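Local coordinates for BCL2-like 10 (Danio rerio, PDB 6FBX), which restrains apoptosis as a pro-survival Bcl-2 family protein, binding the BH3 segment of the pro-apoptotic protein Bad, at residues C7-Q12 and D132-N137; A17-S22 and I27-P32; E37-L42 and G89-I94; K71-V76 and F95-V100; E104-G109 and E113-L118. All blocks are in the same frame, centred on the assembly; numbering follows the deposited sequence. Where two conformers were deposited one is given.

Interaction 1: residues C7-Q12 and D132-N137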
# COMPACT_ATOMS: atom_id res chain seq x y z
N CYS A 7 -16.61 6.83 -4.23
CA CYS A 7 -16.85 6.83 -2.79
C CYS A 7 -16.83 5.41 -2.24
O CYS A 7 -16.19 5.12 -1.22
CB CYS A 7 -18.18 7.51 -2.46
SG CYS A 7 -18.21 9.29 -2.77
N TRP A 8 -17.50 4.49 -2.93
CA TRP A 8 -17.56 3.11 -2.47
C TRP A 8 -16.18 2.46 -2.52
O TRP A 8 -15.76 1.80 -1.56
CB TRP A 8 -18.56 2.32 -3.30
CG TRP A 8 -18.77 0.92 -2.82
CD1 TRP A 8 -19.52 0.53 -1.75
CD2 TRP A 8 -18.21 -0.27 -3.38
NE1 TRP A 8 -19.47 -0.83 -1.61
CE2 TRP A 8 -18.67 -1.35 -2.60
CE3 TRP A 8 -17.37 -0.53 -4.47
CZ2 TRP A 8 -18.31 -2.67 -2.87
CZ3 TRP A 8 -17.02 -1.84 -4.74
CH2 TRP A 8 -17.49 -2.89 -3.94
N LEU A 9 -15.46 2.62 -3.63
CA LEU A 9 -14.11 2.06 -3.74
C LEU A 9 -13.19 2.64 -2.67
O LEU A 9 -12.35 1.93 -2.12
CB LEU A 9 -13.53 2.33 -5.13
CG LEU A 9 -14.15 1.55 -6.28
CD1 LEU A 9 -13.62 2.08 -7.60
CD2 LEU A 9 -13.85 0.06 -6.15
N ARG A 10 -13.33 3.93 -2.38
CA ARG A 10 -12.49 4.54 -1.36
C ARG A 10 -12.75 3.90 0.00
O ARG A 10 -11.81 3.60 0.74
CB ARG A 10 -12.74 6.05 -1.31
CG ARG A 10 -11.69 6.83 -0.53
CD ARG A 10 -12.20 7.28 0.83
NE ARG A 10 -11.21 8.10 1.53
CZ ARG A 10 -11.32 8.51 2.79
NH1 ARG A 10 -10.36 9.25 3.33
NH2 ARG A 10 -12.39 8.19 3.51
N GLU A 11 -14.02 3.67 0.34
CA GLU A 11 -14.33 3.07 1.63
C GLU A 11 -13.87 1.61 1.69
O GLU A 11 -13.35 1.17 2.72
CB GLU A 11 -15.82 3.17 1.92
CG GLU A 11 -16.22 2.68 3.30
CD GLU A 11 -15.40 3.31 4.41
OE1 GLU A 11 -15.33 4.56 4.46
OE2 GLU A 11 -14.80 2.56 5.21
N GLN A 12 -14.07 0.85 0.61
CA GLN A 12 -13.59 -0.53 0.58
C GLN A 12 -12.08 -0.59 0.76
O GLN A 12 -11.56 -1.45 1.48
CB GLN A 12 -14.00 -1.20 -0.73
CG GLN A 12 -15.49 -1.35 -0.92
CD GLN A 12 -16.11 -2.31 0.07
OE1 GLN A 12 -15.84 -3.51 0.03
NE2 GLN A 12 -16.93 -1.79 0.97
N ASP A 132 -10.73 4.08 -12.24
CA ASP A 132 -11.04 3.43 -13.51
C ASP A 132 -10.32 2.09 -13.63
O ASP A 132 -10.92 1.09 -14.03
CB ASP A 132 -10.69 4.34 -14.68
CG ASP A 132 -11.67 5.50 -14.83
OD1 ASP A 132 -12.81 5.40 -14.32
OD2 ASP A 132 -11.31 6.50 -15.48
N TRP A 133 -9.03 2.05 -13.29
CA TRP A 133 -8.30 0.79 -13.33
C TRP A 133 -8.89 -0.21 -12.34
O TRP A 133 -9.09 -1.39 -12.67
CB TRP A 133 -6.82 1.01 -13.04
CG TRP A 133 -6.01 -0.22 -13.28
CD1 TRP A 133 -5.42 -0.60 -14.45
CD2 TRP A 133 -5.73 -1.26 -12.34
NE1 TRP A 133 -4.78 -1.80 -14.30
CE2 TRP A 133 -4.95 -2.23 -13.01
CE3 TRP A 133 -6.05 -1.47 -10.99
CZ2 TRP A 133 -4.50 -3.38 -12.38
CZ3 TRP A 133 -5.59 -2.62 -10.37
CH2 TRP A 133 -4.83 -3.56 -11.06
N LEU A 134 -9.15 0.24 -11.11
CA LEU A 134 -9.73 -0.66 -10.11
C LEU A 134 -11.02 -1.29 -10.62
O LEU A 134 -11.23 -2.50 -10.49
CB LEU A 134 -10.00 0.11 -8.81
CG LEU A 134 -8.91 0.14 -7.74
CD1 LEU A 134 -9.41 0.93 -6.54
CD2 LEU A 134 -8.50 -1.27 -7.31
N VAL A 135 -11.91 -0.47 -11.19
CA VAL A 135 -13.20 -0.99 -11.64
C VAL A 135 -13.01 -2.00 -12.77
O VAL A 135 -13.56 -3.10 -12.74
CB VAL A 135 -14.12 0.17 -12.08
CG1 VAL A 135 -15.38 -0.37 -12.76
CG2 VAL A 135 -14.51 1.01 -10.88
N GLU A 136 -12.23 -1.63 -13.79
CA GLU A 136 -12.08 -2.51 -14.94
C GLU A 136 -11.44 -3.84 -14.55
O GLU A 136 -11.60 -4.82 -15.29
CB GLU A 136 -11.26 -1.82 -16.04
CG GLU A 136 -9.75 -1.88 -15.88
CD GLU A 136 -9.01 -1.22 -17.03
OE1 GLU A 136 -9.67 -0.86 -18.03
OE2 GLU A 136 -7.78 -1.07 -16.94
N ASN A 137 -10.75 -3.89 -13.42
CA ASN A 137 -10.13 -5.11 -12.92
C ASN A 137 -10.93 -5.77 -11.80
O ASN A 137 -10.41 -6.64 -11.11
CB ASN A 137 -8.71 -4.82 -12.46
CG ASN A 137 -7.75 -4.60 -13.61
OD1 ASN A 137 -7.03 -5.51 -14.02
ND2 ASN A 137 -7.75 -3.38 -14.15
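Leu9 and Val135 cross at about a right angle, each offering a single methyl: Leu9 CD1 sits 3.6 Å from Val135 CG2. CG of Leu9 stands anti to its own carbonyl carbon (chi1 -71°), which turns its CD1 branch toward the short helix 131-136. The same methyl also approaches the root of Leu134, the residue before Val135, with Leu9 CD1 lying 4.3 Å from Leu134 CB, so one branch serves two consecutive positions. Leucine suits the place because it is long enough to bridge two backbones whose CA atoms, of Leu9 and Leu134, are 8.2 Å apart. Leu134 packs further on Trp88 and Leu126. Just beyond, the helix gives way at Asn137, the first residue past its end, whose ND2 lies above the centre of the Trp133 ring and donates to Trp133 O at 2.8 Å, while Asn137 N reaches that oxygen from the opposite face. Apolar joints of this kind, helix against helix without hydrogen bonds across, hold together the all-helical Bcl-2 fold, here at the beginning and near the end of its chain.

Interaction 2: residues A17-S22 and I27-P32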
# COMPACT_ATOMS: atom_id res chain seq x y z
N ALA A 17 -6.91 -1.20 3.90
CA ALA A 17 -5.67 -0.60 4.38
C ALA A 17 -5.63 -0.55 5.90
O ALA A 17 -4.60 -0.83 6.52
CB ALA A 17 -5.51 0.81 3.80
N GLU A 18 -6.75 -0.18 6.53
CA GLU A 18 -6.78 -0.13 7.99
C GLU A 18 -6.51 -1.51 8.59
O GLU A 18 -5.80 -1.63 9.59
CB GLU A 18 -8.12 0.41 8.48
CG GLU A 18 -8.27 1.91 8.32
CD GLU A 18 -9.51 2.44 9.01
OE1 GLU A 18 -10.60 1.84 8.84
OE2 GLU A 18 -9.40 3.45 9.73
N ASP A 19 -7.07 -2.56 7.98
CA ASP A 19 -6.86 -3.90 8.50
C ASP A 19 -5.39 -4.31 8.39
O ASP A 19 -4.81 -4.84 9.34
CB ASP A 19 -7.74 -4.92 7.78
CG ASP A 19 -7.44 -6.34 8.20
OD1 ASP A 19 -7.88 -6.74 9.30
OD2 ASP A 19 -6.72 -7.04 7.46
N TYR A 20 -4.79 -4.10 7.22
CA TYR A 20 -3.40 -4.51 7.05
C TYR A 20 -2.49 -3.74 7.98
O TYR A 20 -1.58 -4.32 8.60
CB TYR A 20 -2.94 -4.33 5.60
CG TYR A 20 -1.56 -4.92 5.42
CD1 TYR A 20 -1.36 -6.29 5.55
CD2 TYR A 20 -0.46 -4.11 5.17
CE1 TYR A 20 -0.11 -6.84 5.42
CE2 TYR A 20 0.81 -4.66 5.03
CZ TYR A 20 0.97 -6.03 5.16
OH TYR A 20 2.22 -6.59 5.04
N ILE A 21 -2.71 -2.43 8.11
CA ILE A 21 -1.89 -1.62 9.00
C ILE A 21 -2.03 -2.10 10.44
O ILE A 21 -1.03 -2.22 11.18
CB ILE A 21 -2.25 -0.14 8.84
CG1 ILE A 21 -1.69 0.37 7.51
CG2 ILE A 21 -1.72 0.70 9.99
CD1 ILE A 21 -2.22 1.73 7.08
N SER A 22 -3.26 -2.39 10.88
CA SER A 22 -3.45 -2.93 12.22
C SER A 22 -2.74 -4.27 12.37
O SER A 22 -2.11 -4.55 13.39
CB SER A 22 -4.94 -3.09 12.52
OG SER A 22 -5.62 -1.85 12.42
N ILE A 27 -1.66 -6.14 16.35
CA ILE A 27 -3.03 -6.55 16.66
C ILE A 27 -3.32 -7.88 15.97
O ILE A 27 -2.99 -8.07 14.80
CB ILE A 27 -4.03 -5.46 16.24
CG1 ILE A 27 -3.76 -4.16 17.00
CG2 ILE A 27 -5.47 -5.93 16.50
CD1 ILE A 27 -4.53 -2.97 16.49
N GLN A 28 -3.94 -8.79 16.71
CA GLN A 28 -4.30 -10.11 16.20
C GLN A 28 -5.82 -10.22 16.19
O GLN A 28 -6.46 -10.29 17.25
CB GLN A 28 -3.66 -11.21 17.03
CG GLN A 28 -2.14 -11.23 16.93
CD GLN A 28 -1.52 -12.43 17.61
OE1 GLN A 28 -1.38 -12.46 18.83
NE2 GLN A 28 -1.15 -13.43 16.82
N GLN A 29 -6.41 -10.24 15.00
CA GLN A 29 -7.84 -10.43 14.85
C GLN A 29 -8.09 -11.13 13.53
O GLN A 29 -7.30 -11.01 12.59
CB GLN A 29 -8.60 -9.10 14.91
CG GLN A 29 -8.09 -8.04 13.96
CD GLN A 29 -8.77 -6.70 14.16
OE1 GLN A 29 -9.76 -6.60 14.88
NE2 GLN A 29 -8.24 -5.66 13.52
N THR A 30 -9.19 -11.88 13.46
CA THR A 30 -9.49 -12.62 12.25
C THR A 30 -9.71 -11.64 11.09
O THR A 30 -10.28 -10.56 11.29
CB THR A 30 -10.74 -13.49 12.44
OG1 THR A 30 -11.85 -12.66 12.80
CG2 THR A 30 -10.50 -14.52 13.54
N PRO A 31 -9.27 -11.97 9.88
CA PRO A 31 -9.49 -11.08 8.74
C PRO A 31 -10.96 -10.73 8.60
O PRO A 31 -11.82 -11.62 8.68
CB PRO A 31 -8.99 -11.90 7.54
CG PRO A 31 -8.01 -12.84 8.12
CD PRO A 31 -8.51 -13.18 9.50
N PRO A 32 -11.29 -9.45 8.40
CA PRO A 32 -12.71 -9.07 8.26
C PRO A 32 -13.32 -9.45 6.93
O PRO A 32 -14.55 -9.45 6.82
CB PRO A 32 -12.68 -7.55 8.45
CG PRO A 32 -11.33 -7.14 7.98
CD PRO A 32 -10.41 -8.26 8.40
O HOH W 1 -5.96 -6.34 11.75
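Asp19 and Pro32 approach each other from opposite directions where the connection between helix 2-24 and helix 34-49 of the Bcl-2 fold runs back along the first of these helices. CB of Asp19 points toward this loop, and with CG anti to the backbone N (chi1 174°) the carboxylate is carried out to the proline ring. CG lies 3.5 Å from Pro32 CD. OD1 comes closest, 3.1 Å from Pro32 CD, whose hydrogens are probably somewhat polarised by the neighbouring ring nitrogen, while OD2 stays 4.0 Å from Pro32 CD. The main partner of OD1 is Arg40, which forms a salt bridge with it through NH2 and bonds Gln29 O through NH1. A short acidic residue is thus apt here: one arginine ties both the helix and the loop to helix 34-49. With an alanine here the carboxylate is gone, and Arg40 would probably lose its charged mate and hold the loop less firmly. At the other end of the contact, Ile27 N gives Ser22 O a weak hydrogen bond, and Ser22, small enough to let the loop come close, meets Ile27 CD1 with its CB at 4.0 Å. Between these two ends a water 3.1 Å from Asp19 O accepts a hydrogen bond from Gln29 NE2 at 3.0 Å.

Interaction 3: residues E37-L42 and G89-I94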
# COMPACT_ATOMS: atom_id res chain seq x y z
N GLU A 37 -7.92 -11.18 4.10
CA GLU A 37 -7.12 -12.38 4.25
C GLU A 37 -6.08 -12.48 3.13
O GLU A 37 -4.92 -12.83 3.38
CB GLU A 37 -8.02 -13.62 4.25
CG GLU A 37 -7.26 -14.92 4.50
CD GLU A 37 -8.19 -16.09 4.76
OE1 GLU A 37 -7.68 -17.20 5.03
OE2 GLU A 37 -9.42 -15.91 4.71
N ALA A 38 -6.48 -12.15 1.90
CA ALA A 38 -5.55 -12.23 0.78
C ALA A 38 -4.45 -11.19 0.89
O ALA A 38 -3.27 -11.51 0.67
CB ALA A 38 -6.31 -12.06 -0.54
N MET A 39 -4.80 -9.95 1.23
CA MET A 39 -3.78 -8.91 1.31
C MET A 39 -2.80 -9.18 2.45
O MET A 39 -1.59 -8.97 2.29
CB MET A 39 -4.43 -7.54 1.49
CG MET A 39 -3.44 -6.38 1.55
SD MET A 39 -2.45 -6.22 0.05
CE MET A 39 -3.63 -5.41 -1.03
N ARG A 40 -3.30 -9.62 3.60
CA ARG A 40 -2.42 -10.01 4.69
C ARG A 40 -1.38 -11.02 4.23
O ARG A 40 -0.19 -10.89 4.55
CB ARG A 40 -3.24 -10.61 5.84
CG ARG A 40 -4.03 -9.62 6.66
CD ARG A 40 -4.63 -10.35 7.84
NE ARG A 40 -5.55 -9.52 8.61
CZ ARG A 40 -6.08 -9.90 9.77
NH1 ARG A 40 -5.79 -11.09 10.28
NH2 ARG A 40 -6.91 -9.09 10.41
N TYR A 41 -1.81 -12.03 3.48
CA TYR A 41 -0.88 -13.06 3.02
C TYR A 41 0.09 -12.50 1.99
O TYR A 41 1.31 -12.69 2.11
CB TYR A 41 -1.67 -14.23 2.43
CG TYR A 41 -0.79 -15.33 1.86
CD1 TYR A 41 -0.37 -15.29 0.54
CD2 TYR A 41 -0.38 -16.39 2.65
CE1 TYR A 41 0.44 -16.29 0.02
CE2 TYR A 41 0.42 -17.39 2.14
CZ TYR A 41 0.83 -17.34 0.83
OH TYR A 41 1.63 -18.34 0.32
N LEU A 42 -0.43 -11.80 0.98
CA LEU A 42 0.40 -11.38 -0.15
C LEU A 42 1.37 -10.28 0.25
O LEU A 42 2.55 -10.32 -0.13
CB LEU A 42 -0.49 -10.92 -1.30
CG LEU A 42 -1.26 -12.06 -1.97
CD1 LEU A 42 -2.39 -11.52 -2.83
CD2 LEU A 42 -0.31 -12.91 -2.80
N GLY A 89 0.47 -6.34 -8.49
CA GLY A 89 1.74 -6.45 -7.79
C GLY A 89 2.21 -5.12 -7.24
O GLY A 89 2.74 -5.04 -6.13
N ARG A 90 2.03 -4.04 -8.01
CA ARG A 90 2.41 -2.72 -7.53
C ARG A 90 1.51 -2.27 -6.39
O ARG A 90 1.96 -1.61 -5.44
CB ARG A 90 2.38 -1.72 -8.68
CG ARG A 90 3.44 -2.00 -9.72
CD ARG A 90 3.35 -1.07 -10.91
NE ARG A 90 4.43 -1.31 -11.86
CZ ARG A 90 4.65 -0.57 -12.94
NH1 ARG A 90 5.66 -0.87 -13.75
NH2 ARG A 90 3.87 0.46 -13.22
N VAL A 91 0.23 -2.64 -6.45
CA VAL A 91 -0.69 -2.36 -5.34
C VAL A 91 -0.21 -3.06 -4.07
O VAL A 91 -0.20 -2.47 -2.99
CB VAL A 91 -2.12 -2.79 -5.72
CG1 VAL A 91 -3.05 -2.71 -4.50
CG2 VAL A 91 -2.65 -1.92 -6.85
N VAL A 92 0.17 -4.33 -4.19
CA VAL A 92 0.65 -5.06 -3.02
C VAL A 92 1.86 -4.35 -2.41
O VAL A 92 1.96 -4.19 -1.19
CB VAL A 92 0.98 -6.51 -3.39
CG1 VAL A 92 1.70 -7.22 -2.24
CG2 VAL A 92 -0.30 -7.27 -3.73
N SER A 93 2.79 -3.89 -3.25
CA SER A 93 3.98 -3.22 -2.73
C SER A 93 3.61 -1.95 -1.98
O SER A 93 4.28 -1.61 -0.99
CB SER A 93 4.96 -2.91 -3.86
OG SER A 93 4.59 -1.75 -4.58
N ILE A 94 2.57 -1.24 -2.42
CA ILE A 94 2.13 -0.05 -1.69
C ILE A 94 1.67 -0.43 -0.29
O ILE A 94 2.04 0.21 0.70
CB ILE A 94 1.01 0.67 -2.47
CG1 ILE A 94 1.59 1.30 -3.74
CG2 ILE A 94 0.33 1.72 -1.59
CD1 ILE A 94 0.57 1.94 -4.67
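Val92 lodges against Leu42 where segment 37-42 of helix 34-49 crosses segment 89-94 of helix 88-107, the central helix of the Bcl-2 fold, with a crossing angle of -80° and the axes of these two segments 10.4 Å apart at closest approach. Its two methyls divide the work. CG1, anti to the backbone N (chi1 170°), lies 3.8 Å from the carbonyl oxygen of Leu42, while CG2 faces side chains, 4.4 Å from Leu42 CB and 4.5 Å from Met39 SD. A beta-branched residue is well placed here, since it offers one methyl to the backbone and another to the side chains from a short stem. Met39 takes a bent path, turning at both its second and third torsions, so that its methyl CE ends 4.4 Å from Val91 CG1. The flexible thioether lets it bend to reach both Val91 and Val92.

Outward from this apolar layer, Trp140 and Phe143 of helix 139-146 pack on Met39, and Phe143 on Leu42, while Met46 backs Val92. The contact also borders the groove that holds the Bad BH3 peptide: Leu42 touches an aromatic side chain of the peptide, and Ser93 an apolar one. Arg90, on the peptide side of the central helix, is fixed by a salt bridge from its NH2 to Asp83 OD2.

Interaction 4: residues K71-V76 and F95-V100; sequences KCLQSV and FTFTGV
Leu73 carries the largest share of this joint between helix 69-80 and the central helix 88-107 of the Bcl-2 fold, with Phe97 and Thr98 as its partners. Its CG is anti to the backbone N (chi1 180°), which sends the fork toward the central helix. Leu73 and Phe97 slide past each other in opposite directions. CD1 arrives at the edge of the Phe97 ring, near its plane and 3.9 Å from Phe97 CD2, so neither face of the ring is used for this contact. A branched aliphatic residue suits the spot because its two methyls can serve an aromatic edge and a threonine together.

Phe97 itself has other duties: it meets Phe61 edge to face and packs on an apolar side chain of the bound peptide, which places this contact beneath the BH3-binding groove. Next to Leu73 in the sequence, Cys72 is tied to Cys65 by a disulfide that joins helix 69-80 to helix 51-65. Thr98, across from Leu73 at about a right angle, can be buried because its hydroxyl is hydrogen-bonded to Ile94 O, one turn back in its own helix. What that hydroxyl presents to the leucine is a van der Waals contact, OG1 of Thr98 lying 3.6 Å from Leu73 CD2.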
# COMPACT_ATOMS: atom_id res chain seq x y z
N LYS A 71 1.75 12.91 2.58
CA LYS A 71 2.07 13.65 1.36
C LYS A 71 3.24 13.01 0.64
O LYS A 71 3.21 12.85 -0.59
CB LYS A 71 2.37 15.11 1.70
CG LYS A 71 2.70 15.98 0.50
CD LYS A 71 1.55 16.04 -0.50
CE LYS A 71 1.78 17.10 -1.56
NZ LYS A 71 0.75 17.08 -2.62
N CYS A 72 4.28 12.63 1.38
CA CYS A 72 5.43 11.98 0.76
C CYS A 72 5.05 10.65 0.13
O CYS A 72 5.59 10.28 -0.92
CB CYS A 72 6.54 11.80 1.79
SG CYS A 72 7.16 13.35 2.51
N LEU A 73 4.12 9.92 0.76
CA LEU A 73 3.70 8.63 0.21
C LEU A 73 2.97 8.81 -1.11
O LEU A 73 3.13 8.00 -2.03
CB LEU A 73 2.82 7.90 1.22
CG LEU A 73 2.27 6.52 0.81
CD1 LEU A 73 3.40 5.53 0.58
CD2 LEU A 73 1.30 6.00 1.86
N GLN A 74 2.16 9.87 -1.23
CA GLN A 74 1.51 10.15 -2.51
C GLN A 74 2.53 10.31 -3.62
O GLN A 74 2.32 9.82 -4.74
CB GLN A 74 0.64 11.40 -2.39
CG GLN A 74 -0.60 11.23 -1.54
CD GLN A 74 -1.41 12.51 -1.43
OE1 GLN A 74 -0.87 13.61 -1.56
NE2 GLN A 74 -2.70 12.37 -1.18
N SER A 75 3.64 10.99 -3.35
CA SER A 75 4.64 11.21 -4.39
C SER A 75 5.34 9.91 -4.75
O SER A 75 5.68 9.69 -5.92
CB SER A 75 5.65 12.26 -3.93
OG SER A 75 6.37 11.82 -2.79
N VAL A 76 5.56 9.03 -3.78
CA VAL A 76 6.16 7.73 -4.07
C VAL A 76 5.21 6.88 -4.91
O VAL A 76 5.61 6.28 -5.91
CB VAL A 76 6.55 7.02 -2.76
CG1 VAL A 76 6.98 5.57 -3.03
CG2 VAL A 76 7.67 7.77 -2.07
N PHE A 95 0.88 -1.51 -0.18
CA PHE A 95 0.44 -1.99 1.13
C PHE A 95 1.63 -2.46 1.96
O PHE A 95 1.73 -2.14 3.15
CB PHE A 95 -0.59 -3.11 0.96
CG PHE A 95 -1.99 -2.61 0.74
CD1 PHE A 95 -2.96 -2.77 1.72
CD2 PHE A 95 -2.34 -1.97 -0.44
CE1 PHE A 95 -4.25 -2.31 1.53
CE2 PHE A 95 -3.63 -1.51 -0.64
CZ PHE A 95 -4.58 -1.68 0.35
N THR A 96 2.53 -3.24 1.36
CA THR A 96 3.70 -3.72 2.10
C THR A 96 4.51 -2.55 2.65
O THR A 96 4.86 -2.52 3.83
CB THR A 96 4.59 -4.58 1.20
OG1 THR A 96 3.82 -5.66 0.66
CG2 THR A 96 5.77 -5.14 1.99
N PHE A 97 4.82 -1.58 1.79
CA PHE A 97 5.62 -0.44 2.21
C PHE A 97 4.93 0.34 3.32
O PHE A 97 5.56 0.73 4.31
CB PHE A 97 5.90 0.46 1.01
CG PHE A 97 6.75 1.65 1.34
CD1 PHE A 97 7.99 1.49 1.92
CD2 PHE A 97 6.31 2.93 1.04
CE1 PHE A 97 8.77 2.59 2.22
CE2 PHE A 97 7.10 4.03 1.33
CZ PHE A 97 8.33 3.86 1.92
N THR A 98 3.62 0.56 3.19
CA THR A 98 2.90 1.34 4.19
C THR A 98 2.82 0.59 5.51
O THR A 98 2.87 1.21 6.58
CB THR A 98 1.51 1.70 3.67
OG1 THR A 98 1.63 2.42 2.44
CG2 THR A 98 0.76 2.56 4.68
N GLY A 99 2.70 -0.73 5.46
CA GLY A 99 2.72 -1.52 6.67
C GLY A 99 4.04 -1.41 7.42
O GLY A 99 4.06 -1.31 8.65
N VAL A 100 5.16 -1.43 6.69
CA VAL A 100 6.46 -1.26 7.33
C VAL A 100 6.59 0.16 7.85
O VAL A 100 7.10 0.39 8.96
CB VAL A 100 7.59 -1.61 6.35
CG1 VAL A 100 8.95 -1.35 6.98
CG2 VAL A 100 7.48 -3.06 5.91

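Interaction 5: residues E104-G109 and E113-L118; sequences ELLSRG and EGSRRL
Flanking the touch of Leu105 on Leu118, in the helical hairpin that helices 88-107 and 112-129 form in the Bcl-2 fold, are two guanidinium groups, each paired with a glutamate four residues earlier in the chain. Arg117 receives Glu113 OE2 at its edge, in plane, but this salt bridge is long and the two side chains are poorly ordered. Arg108 is gripped more firmly: its NE donates to the anti lone pair of Glu104 OE2 at 2.9 Å, with the oxygen 16° out of the guanidinium plane, while its NH2 pairs with Asp63.

The leucines lie near the closed end of the hairpin, beside the turn. They reach toward each other tip to tip, Leu105 CD1 lying 4.1 Å from Leu118 CD2, with the CG of each anti to its carbonyl carbon. Leucine suits both places, long enough to meet across backbones whose nearest CA atoms, of Leu105 and Gly114, are 7.8 Å apart. Beside them Leu106 bends its CD1 to within 3.7 Å of Ser115 OG; a serine is small enough to let that methyl and Ile21 of helix 2-24 approach.

The turn starts with a Schellman motif. Gly109 adopts a positive phi of 94°, a conformation that glycine takes readily, and its N bonds back to Leu106 O at 3.0 Å.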
# COMPACT_ATOMS: atom_id res chain seq x y z
N GLU A 104 7.25 1.25 11.71
CA GLU A 104 8.40 2.07 12.09
C GLU A 104 7.95 3.30 12.87
O GLU A 104 8.59 3.69 13.85
CB GLU A 104 9.20 2.46 10.84
CG GLU A 104 10.39 3.37 11.10
CD GLU A 104 11.52 2.66 11.82
OE1 GLU A 104 11.64 1.43 11.68
OE2 GLU A 104 12.31 3.35 12.51
N LEU A 105 6.85 3.93 12.44
CA LEU A 105 6.35 5.09 13.17
C LEU A 105 5.95 4.72 14.59
O LEU A 105 6.21 5.48 15.53
CB LEU A 105 5.17 5.71 12.41
CG LEU A 105 5.55 6.43 11.12
CD1 LEU A 105 4.33 6.65 10.23
CD2 LEU A 105 6.23 7.76 11.42
N LEU A 106 5.32 3.56 14.77
CA LEU A 106 5.01 3.09 16.12
C LEU A 106 6.28 2.85 16.92
O LEU A 106 6.36 3.21 18.10
CB LEU A 106 4.17 1.82 16.05
CG LEU A 106 2.65 2.03 16.04
CD1 LEU A 106 2.23 2.99 14.94
CD2 LEU A 106 1.92 0.70 15.90
N SER A 107 7.29 2.23 16.30
CA SER A 107 8.56 2.01 16.99
C SER A 107 9.17 3.32 17.46
O SER A 107 9.87 3.35 18.48
CB SER A 107 9.54 1.27 16.08
OG SER A 107 9.14 -0.07 15.88
N ARG A 108 8.93 4.41 16.74
CA ARG A 108 9.48 5.71 17.08
C ARG A 108 8.62 6.48 18.08
O ARG A 108 8.93 7.64 18.38
CB ARG A 108 9.66 6.54 15.80
CG ARG A 108 10.65 5.92 14.83
CD ARG A 108 10.82 6.73 13.56
NE ARG A 108 11.91 6.20 12.75
CZ ARG A 108 12.56 6.88 11.81
NH1 ARG A 108 13.54 6.30 11.14
NH2 ARG A 108 12.24 8.15 11.56
N GLY A 109 7.56 5.87 18.60
CA GLY A 109 6.75 6.49 19.63
C GLY A 109 5.54 7.25 19.13
O GLY A 109 4.90 7.94 19.93
N GLU A 113 -2.82 7.68 15.17
CA GLU A 113 -3.39 8.66 14.26
C GLU A 113 -2.61 8.72 12.96
O GLU A 113 -3.19 8.82 11.87
CB GLU A 113 -3.43 10.04 14.92
CG GLU A 113 -4.02 11.14 14.06
CD GLU A 113 -4.15 12.45 14.80
OE1 GLU A 113 -4.32 12.42 16.04
OE2 GLU A 113 -4.09 13.52 14.15
N GLY A 114 -1.28 8.66 13.04
CA GLY A 114 -0.47 8.65 11.83
C GLY A 114 -0.76 7.46 10.95
O GLY A 114 -0.78 7.57 9.72
N SER A 115 -0.99 6.29 11.57
CA SER A 115 -1.38 5.11 10.81
C SER A 115 -2.63 5.38 9.99
O SER A 115 -2.68 5.07 8.79
CB SER A 115 -1.61 3.93 11.76
OG SER A 115 -0.42 3.57 12.43
N ARG A 116 -3.65 5.96 10.61
CA ARG A 116 -4.91 6.22 9.92
C ARG A 116 -4.70 7.12 8.71
O ARG A 116 -5.30 6.90 7.65
CB ARG A 116 -5.91 6.85 10.89
CG ARG A 116 -7.25 7.26 10.28
CD ARG A 116 -8.29 6.17 10.40
NE ARG A 116 -9.56 6.57 9.79
CZ ARG A 116 -10.71 5.93 9.95
NH1 ARG A 116 -10.77 4.84 10.70
NH2 ARG A 116 -11.80 6.37 9.35
N ARG A 117 -3.86 8.15 8.85
CA ARG A 117 -3.62 9.06 7.74
C ARG A 117 -3.02 8.32 6.54
O ARG A 117 -3.37 8.60 5.39
CB ARG A 117 -2.69 10.20 8.17
CG ARG A 117 -3.21 11.00 9.35
CD ARG A 117 -2.15 11.96 9.88
NE ARG A 117 -2.13 13.23 9.15
CZ ARG A 117 -2.67 14.37 9.57
NH1 ARG A 117 -3.29 14.43 10.74
NH2 ARG A 117 -2.59 15.46 8.82
N LEU A 118 -2.11 7.38 6.80
CA LEU A 118 -1.54 6.60 5.70
C LEU A 118 -2.61 5.74 5.03
O LEU A 118 -2.63 5.61 3.81
CB LEU A 118 -0.39 5.74 6.20
CG LEU A 118 0.97 6.44 6.31
CD1 LEU A 118 0.86 7.82 6.94
CD2 LEU A 118 1.95 5.58 7.09

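How the interactions relate
From the N terminus, helix 2-24 first makes its half of interaction 1, whose loop closes only at 132-137 and therefore encloses all the others. Interaction 2 closes first, folding the loop 27-32 back on the same helix; Arg40 links it to interaction 3, next along the chain. Interaction 3 opens at 37-42 and interaction 4 at 71-76, and both end on helix 88-107, at 89-94 and 95-100, so these two cross. Met39 touches Phe95 between them. Interaction 5 then closes the short turn between helices 88-107 and 112-129, following interaction 4 in series and meeting it where Thr98 packs on Leu118. Helix 88-107, shared by interactions 3, 4 and 5, thus gathers helices 34-49, 69-80 and 112-129 around itself.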